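Local coordinates for putative transcriptional regulator (TetR/AcrR family) (Acinetobacter sp., PDB 3KNW), which probably binds DNA as a transcriptional regulator of the TetR/AcrR family, through a predicted helix-turn-helix motif, at residues Ile70-Trp81 against Val136-Ala144. Residues are numbered along the deposited sequence; the frame is centred on the assembly and turned at random.
Sequences ISDYQIRLNQLW and VKRLIARMA
Leu77 and Asn78 meet Arg142 across two helix segments that run nearly parallel, 9° apart, with axes 11.7 Å from each other at closest approach. That spacing is wide, and long side chains span it. Arg142 buries the most surface of any residue here, 104 Å²: its chain bends at chi2 and chi3 (both -75°), and the side chain sits as a knob among Gln74, Leu77, Asn78 and Trp81. One hydrogen bond crosses the contact, from Arg142 NH1 to Asn78 OD1 at 3.0 Å; its N-H...O angle of 137° is well short of straight, and OD1 is tilted from the guanidinium plane. Leu77 CD1 lies over one guanidinium face, while Arg142 CB abuts the Trp81 ring edge, 3.9 Å from CZ3. Deeper in, Leu139 CD1 meets Leu77 CD1 at 3.5 Å and Tyr73 CE2 at 4.0 Å; the Tyr73 hydroxyl is hydrogen-bonded to Tyr94 of helix 87-100, which also packs on Leu139. At the other end, Arg138 NH1 approaches Ile70 CG2, at 3.3 Å. Helices 58-81 and 126-153 of this TetR-type regulator are joined by an apolar strip with two arginines along one side, a single bent hydrogen bond and no salt bridge, so side-chain packing supplies most of the contact.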
ATOM      1  N   ILE A  70       7.282   4.745 -16.269  1.00 23.76           N
ATOM      2  CA  ILE A  70       6.863   6.101 -15.981  1.00 23.07           C
ATOM      3  C   ILE A  70       6.576   6.811 -17.304  1.00 23.81           C
ATOM      4  O   ILE A  70       5.580   7.516 -17.412  1.00 22.83           O
ATOM      5  CB  ILE A  70       7.961   6.873 -15.197  1.00 22.96           C
ATOM      6  CG1 ILE A  70       8.095   6.329 -13.774  1.00 22.71           C
ATOM      7  CG2 ILE A  70       7.635   8.364 -15.119  1.00 20.10           C
ATOM      8  CD1 ILE A  70       9.498   6.476 -13.179  1.00 18.56           C
ATOM      9  N   SER A  71       7.433   6.587 -18.309  1.00 24.15           N
ATOM     10  CA  SER A  71       7.342   7.294 -19.610  1.00 25.16           C
ATOM     11  C   SER A  71       6.060   6.990 -20.375  1.00 25.75           C
ATOM     12  O   SER A  71       5.439   7.886 -20.969  1.00 25.25           O
ATOM     13  CB  SER A  71       8.564   6.997 -20.504  1.00 25.22           C
ATOM     14  OG  SER A  71       8.220   7.068 -21.886  1.00 26.44           O
ATOM     15  N   ASP A  72       5.705   5.712 -20.384  1.00 27.06           N
ATOM     16  CA  ASP A  72       4.441   5.260 -20.918  1.00 28.24           C
ATOM     17  C   ASP A  72       3.253   5.763 -20.068  1.00 28.77           C
ATOM     18  O   ASP A  72       2.231   6.190 -20.639  1.00 29.34           O
ATOM     19  CB  ASP A  72       4.427   3.727 -21.006  1.00 28.94           C
ATOM     20  CG  ASP A  72       5.253   3.179 -22.180  1.00 31.24           C
ATOM     21  OD1 ASP A  72       5.844   3.990 -22.965  1.00 35.75           O
ATOM     22  OD2 ASP A  72       5.288   1.923 -22.320  1.00 31.86           O
ATOM     23  N   TYR A  73       3.372   5.725 -18.733  1.00 28.46           N
ATOM     24  CA  TYR A  73       2.305   6.218 -17.850  1.00 28.51           C
ATOM     25  C   TYR A  73       1.925   7.650 -18.233  1.00 28.78           C
ATOM     26  O   TYR A  73       0.743   7.953 -18.436  1.00 29.73           O
ATOM     27  CB  TYR A  73       2.743   6.217 -16.396  1.00 28.71           C
ATOM     28  CG  TYR A  73       1.618   6.170 -15.400  1.00 29.86           C
ATOM     29  CD1 TYR A  73       1.330   5.000 -14.694  1.00 31.59           C
ATOM     30  CD2 TYR A  73       0.849   7.273 -15.137  1.00 29.03           C
ATOM     31  CE1 TYR A  73       0.282   4.937 -13.760  1.00 30.20           C
ATOM     32  CE2 TYR A  73      -0.200   7.209 -14.208  1.00 30.97           C
ATOM     33  CZ  TYR A  73      -0.472   6.042 -13.525  1.00 29.44           C
ATOM     34  OH  TYR A  73      -1.488   6.005 -12.613  1.00 24.11           O
ATOM     35  N   GLN A  74       2.913   8.526 -18.396  1.00 27.74           N
ATOM     36  CA  GLN A  74       2.595   9.913 -18.694  1.00 27.44           C
ATOM     37  C   GLN A  74       2.008  10.122 -20.114  1.00 26.45           C
ATOM     38  O   GLN A  74       1.108  10.952 -20.295  1.00 26.28           O
ATOM     39  CB  GLN A  74       3.775  10.857 -18.387  1.00 27.60           C
ATOM     40  CG  GLN A  74       4.988  10.700 -19.263  1.00 29.29           C
ATOM     41  CD  GLN A  74       5.957  11.870 -19.125  1.00 32.69           C
ATOM     42  OE1 GLN A  74       5.536  13.038 -19.093  1.00 35.15           O
ATOM     43  NE2 GLN A  74       7.261  11.563 -19.041  1.00 32.50           N
ATOM     44  N   ILE A  75       2.499   9.378 -21.096  1.00 25.19           N
ATOM     45  CA  ILE A  75       1.873   9.349 -22.399  1.00 24.37           C
ATOM     46  C   ILE A  75       0.411   8.903 -22.263  1.00 23.66           C
ATOM     47  O   ILE A  75      -0.462   9.492 -22.905  1.00 23.86           O
ATOM     48  CB  ILE A  75       2.599   8.393 -23.373  1.00 24.63           C
ATOM     49  CG1 ILE A  75       4.016   8.885 -23.662  1.00 25.41           C
ATOM     50  CG2 ILE A  75       1.838   8.251 -24.696  1.00 23.25           C
ATOM     51  CD1 ILE A  75       4.887   7.816 -24.335  1.00 24.15           C
ATOM     52  N   ARG A  76       0.140   7.883 -21.438  1.00 22.61           N
ATOM     53  CA  ARG A  76      -1.239   7.411 -21.223  1.00 21.65           C
ATOM     54  C   ARG A  76      -2.074   8.476 -20.515  1.00 20.81           C
ATOM     55  O   ARG A  76      -3.226   8.644 -20.838  1.00 21.88           O
ATOM     56  CB  ARG A  76      -1.293   6.071 -20.482  1.00 21.22           C
ATOM     57  N   LEU A  77      -1.488   9.227 -19.595  1.00 19.96           N
ATOM     58  CA  LEU A  77      -2.166  10.394 -18.996  1.00 19.51           C
ATOM     59  C   LEU A  77      -2.429  11.567 -19.958  1.00 19.43           C
ATOM     60  O   LEU A  77      -3.426  12.266 -19.842  1.00 18.85           O
ATOM     61  CB  LEU A  77      -1.359  10.936 -17.826  1.00 19.43           C
ATOM     62  CG  LEU A  77      -1.895  10.562 -16.461  1.00 19.40           C
ATOM     63  CD1 LEU A  77      -1.020  11.095 -15.354  1.00 18.89           C
ATOM     64  CD2 LEU A  77      -3.259  11.153 -16.357  1.00 21.57           C
ATOM     65  N   ASN A  78      -1.513  11.797 -20.887  1.00 19.43           N
ATOM     66  CA  ASN A  78      -1.678  12.843 -21.882  1.00 19.25           C
ATOM     67  C   ASN A  78      -2.925  12.587 -22.718  1.00 19.89           C
ATOM     68  O   ASN A  78      -3.685  13.514 -22.974  1.00 19.69           O
ATOM     69  CB  ASN A  78      -0.438  12.943 -22.778  1.00 18.83           C
ATOM     70  CG  ASN A  78       0.791  13.472 -22.034  1.00 18.39           C
ATOM     71  OD1 ASN A  78       0.685  14.042 -20.943  1.00 16.34           O
ATOM     72  ND2 ASN A  78       1.966  13.284 -22.628  1.00 16.91           N
ATOM     73  N   GLN A  79      -3.147  11.325 -23.096  1.00 20.70           N
ATOM     74  CA  GLN A  79      -4.327  10.927 -23.880  1.00 21.53           C
ATOM     75  C   GLN A  79      -5.619  11.108 -23.092  1.00 21.71           C
ATOM     76  O   GLN A  79      -6.447  11.906 -23.442  1.00 21.85           O
ATOM     77  CB  GLN A  79      -4.231   9.466 -24.343  1.00 21.99           C
ATOM     78  CG  GLN A  79      -2.890   9.061 -24.929  1.00 23.04           C
ATOM     79  CD  GLN A  79      -2.998   7.861 -25.852  1.00 24.54           C
ATOM     80  OE1 GLN A  79      -2.412   6.801 -25.582  1.00 24.89           O
ATOM     81  NE2 GLN A  79      -3.753   8.018 -26.954  1.00 23.23           N
ATOM     82  N   LEU A  80      -5.769  10.364 -22.006  1.00 22.50           N
ATOM     83  CA  LEU A  80      -6.933  10.475 -21.125  1.00 22.80           C
ATOM     84  C   LEU A  80      -7.354  11.939 -20.860  1.00 23.50           C
ATOM     85  O   LEU A  80      -8.552  12.241 -20.799  1.00 23.73           O
ATOM     86  CB  LEU A  80      -6.630   9.746 -19.793  1.00 22.36           C
ATOM     87  CG  LEU A  80      -7.678   8.904 -19.049  1.00 21.48           C
ATOM     88  CD1 LEU A  80      -8.622   8.077 -19.953  1.00 21.07           C
ATOM     89  CD2 LEU A  80      -6.965   7.973 -18.054  1.00 21.01           C
ATOM     90  N   TRP A  81      -6.378  12.842 -20.734  1.00 24.52           N
ATOM     91  CA  TRP A  81      -6.637  14.217 -20.256  1.00 25.20           C
ATOM     92  C   TRP A  81      -6.588  15.357 -21.290  1.00 25.39           C
ATOM     93  O   TRP A  81      -6.809  16.525 -20.941  1.00 25.28           O
ATOM     94  CB  TRP A  81      -5.693  14.546 -19.104  1.00 25.00           C
ATOM     95  CG  TRP A  81      -5.971  13.767 -17.859  1.00 26.16           C
ATOM     96  CD1 TRP A  81      -7.067  12.969 -17.587  1.00 27.34           C
ATOM     97  CD2 TRP A  81      -5.170  13.758 -16.671  1.00 26.81           C
ATOM     98  NE1 TRP A  81      -6.970  12.461 -16.307  1.00 27.24           N
ATOM     99  CE2 TRP A  81      -5.816  12.928 -15.731  1.00 26.40           C
ATOM    100  CE3 TRP A  81      -3.963  14.371 -16.313  1.00 26.68           C
ATOM    101  CZ2 TRP A  81      -5.287  12.693 -14.466  1.00 27.20           C
ATOM    102  CZ3 TRP A  81      -3.449  14.144 -15.061  1.00 26.29           C
ATOM    103  CH2 TRP A  81      -4.100  13.303 -14.154  1.00 26.49           C
ATOM    104  N   VAL A 136       6.233   9.301  -8.610  1.00  7.41           N
ATOM    105  CA  VAL A 136       5.039   9.417  -7.804  1.00  6.61           C
ATOM    106  C   VAL A 136       4.832  10.877  -7.473  1.00  6.52           C
ATOM    107  O   VAL A 136       3.700  11.354  -7.514  1.00  5.61           O
ATOM    108  CB  VAL A 136       5.114   8.584  -6.514  1.00  5.94           C
ATOM    109  CG1 VAL A 136       3.989   8.908  -5.652  1.00  4.88           C
ATOM    110  CG2 VAL A 136       5.103   7.141  -6.833  1.00  4.35           C
ATOM    111  N   LYS A 137       5.899  11.587  -7.144  1.00  7.11           N
ATOM    112  CA  LYS A 137       5.760  13.046  -6.891  1.00  8.56           C
ATOM    113  C   LYS A 137       5.204  13.808  -8.114  1.00  8.37           C
ATOM    114  O   LYS A 137       4.428  14.730  -7.982  1.00  8.31           O
ATOM    115  CB  LYS A 137       7.090  13.680  -6.498  1.00  9.14           C
ATOM    116  CG  LYS A 137       7.674  13.267  -5.173  1.00 12.26           C
ATOM    117  CD  LYS A 137       6.938  13.834  -3.977  1.00 15.39           C
ATOM    118  CE  LYS A 137       7.935  14.116  -2.795  1.00 17.84           C
ATOM    119  NZ  LYS A 137       9.069  13.066  -2.656  1.00 15.79           N
ATOM    120  N   ARG A 138       5.596  13.412  -9.308  1.00  9.63           N
ATOM    121  CA  ARG A 138       5.053  14.057 -10.478  1.00 11.84           C
ATOM    122  C   ARG A 138       3.555  13.793 -10.716  1.00 12.08           C
ATOM    123  O   ARG A 138       2.815  14.706 -11.110  1.00 12.43           O
ATOM    124  CB  ARG A 138       5.847  13.659 -11.697  1.00 12.42           C
ATOM    125  CG  ARG A 138       7.042  14.554 -11.937  1.00 15.54           C
ATOM    126  CD  ARG A 138       7.494  14.363 -13.360  1.00 19.54           C
ATOM    127  NE  ARG A 138       8.213  13.112 -13.595  1.00 21.99           N
ATOM    128  CZ  ARG A 138       8.245  12.472 -14.777  1.00 25.80           C
ATOM    129  NH1 ARG A 138       8.961  11.353 -14.909  1.00 24.33           N
ATOM    130  NH2 ARG A 138       7.542  12.920 -15.835  1.00 26.62           N
ATOM    131  N   LEU A 139       3.127  12.552 -10.483  1.00 11.51           N
ATOM    132  CA  LEU A 139       1.747  12.184 -10.616  1.00 11.89           C
ATOM    133  C   LEU A 139       0.900  12.952  -9.637  1.00 11.88           C
ATOM    134  O   LEU A 139      -0.081  13.561 -10.007  1.00 13.49           O
ATOM    135  CB  LEU A 139       1.592  10.693 -10.471  1.00 12.76           C
ATOM    136  CG  LEU A 139       0.159  10.201 -10.552  1.00 15.08           C
ATOM    137  CD1 LEU A 139      -0.447  10.503 -11.907  1.00 14.79           C
ATOM    138  CD2 LEU A 139       0.097   8.727 -10.223  1.00 13.45           C
ATOM    139  N   ILE A 140       1.302  13.061  -8.405  1.00 12.77           N
ATOM    140  CA  ILE A 140       0.468  13.810  -7.454  1.00 13.28           C
ATOM    141  C   ILE A 140       0.336  15.273  -7.944  1.00 14.87           C
ATOM    142  O   ILE A 140      -0.705  15.886  -7.829  1.00 16.35           O
ATOM    143  CB  ILE A 140       1.042  13.711  -6.025  1.00 13.25           C
ATOM    144  CG1 ILE A 140       0.896  12.250  -5.514  1.00 15.11           C
ATOM    145  CG2 ILE A 140       0.366  14.670  -5.098  1.00  6.74           C
ATOM    146  CD1 ILE A 140       1.590  11.984  -4.106  1.00 13.55           C
ATOM    147  N   ALA A 141       1.395  15.798  -8.525  1.00 15.57           N
ATOM    148  CA  ALA A 141       1.448  17.181  -8.960  1.00 16.60           C
ATOM    149  C   ALA A 141       0.590  17.412 -10.225  1.00 17.17           C
ATOM    150  O   ALA A 141      -0.081  18.407 -10.320  1.00 17.59           O
ATOM    151  CB  ALA A 141       2.947  17.629  -9.184  1.00 14.13           C
ATOM    152  N   ARG A 142       0.590  16.482 -11.177  1.00 18.99           N
ATOM    153  CA  ARG A 142      -0.409  16.507 -12.267  1.00 19.47           C
ATOM    154  C   ARG A 142      -1.836  16.456 -11.695  1.00 19.12           C
ATOM    155  O   ARG A 142      -2.656  17.231 -12.087  1.00 19.63           O
ATOM    156  CB  ARG A 142      -0.249  15.324 -13.231  1.00 20.54           C
ATOM    157  CG  ARG A 142       1.024  15.255 -14.026  1.00 22.07           C
ATOM    158  CD  ARG A 142       1.036  16.239 -15.125  1.00 26.50           C
ATOM    159  NE  ARG A 142       0.201  15.908 -16.298  1.00 29.72           N
ATOM    160  CZ  ARG A 142       0.490  14.970 -17.210  1.00 28.68           C
ATOM    161  NH1 ARG A 142      -0.322  14.786 -18.242  1.00 26.96           N
ATOM    162  NH2 ARG A 142       1.570  14.204 -17.079  1.00 29.21           N
HETATM  163  N   MSE A 143      -2.148  15.554 -10.773  1.00 19.27           N
HETATM  164  CA  MSE A 143      -3.486  15.600 -10.164  1.00 20.04           C
HETATM  165  C   MSE A 143      -3.754  16.984  -9.571  1.00 19.72           C
HETATM  166  O   MSE A 143      -4.870  17.483  -9.620  1.00 19.62           O
HETATM  167  CB  MSE A 143      -3.707  14.533  -9.100  1.00 19.86           C
HETATM  168  CG  MSE A 143      -3.724  13.111  -9.657  1.00 23.15           C
HETATM  169 SE   MSE A 143      -3.840  11.769  -8.242  0.70 25.35          SE
HETATM  170  CE  MSE A 143      -2.306  10.895  -8.801  1.00 24.28           C
ATOM    171  N   ALA A 144      -2.719  17.557  -8.982  1.00 18.99           N
ATOM    172  CA  ALA A 144      -2.826  18.861  -8.333  1.00 19.08           C
ATOM    173  C   ALA A 144      -3.199  19.899  -9.370  1.00 18.57           C
ATOM    174  O   ALA A 144      -4.130  20.625  -9.157  1.00 17.55           O
ATOM    175  CB  ALA A 144      -1.507  19.234  -7.618  1.00 15.71           C
TER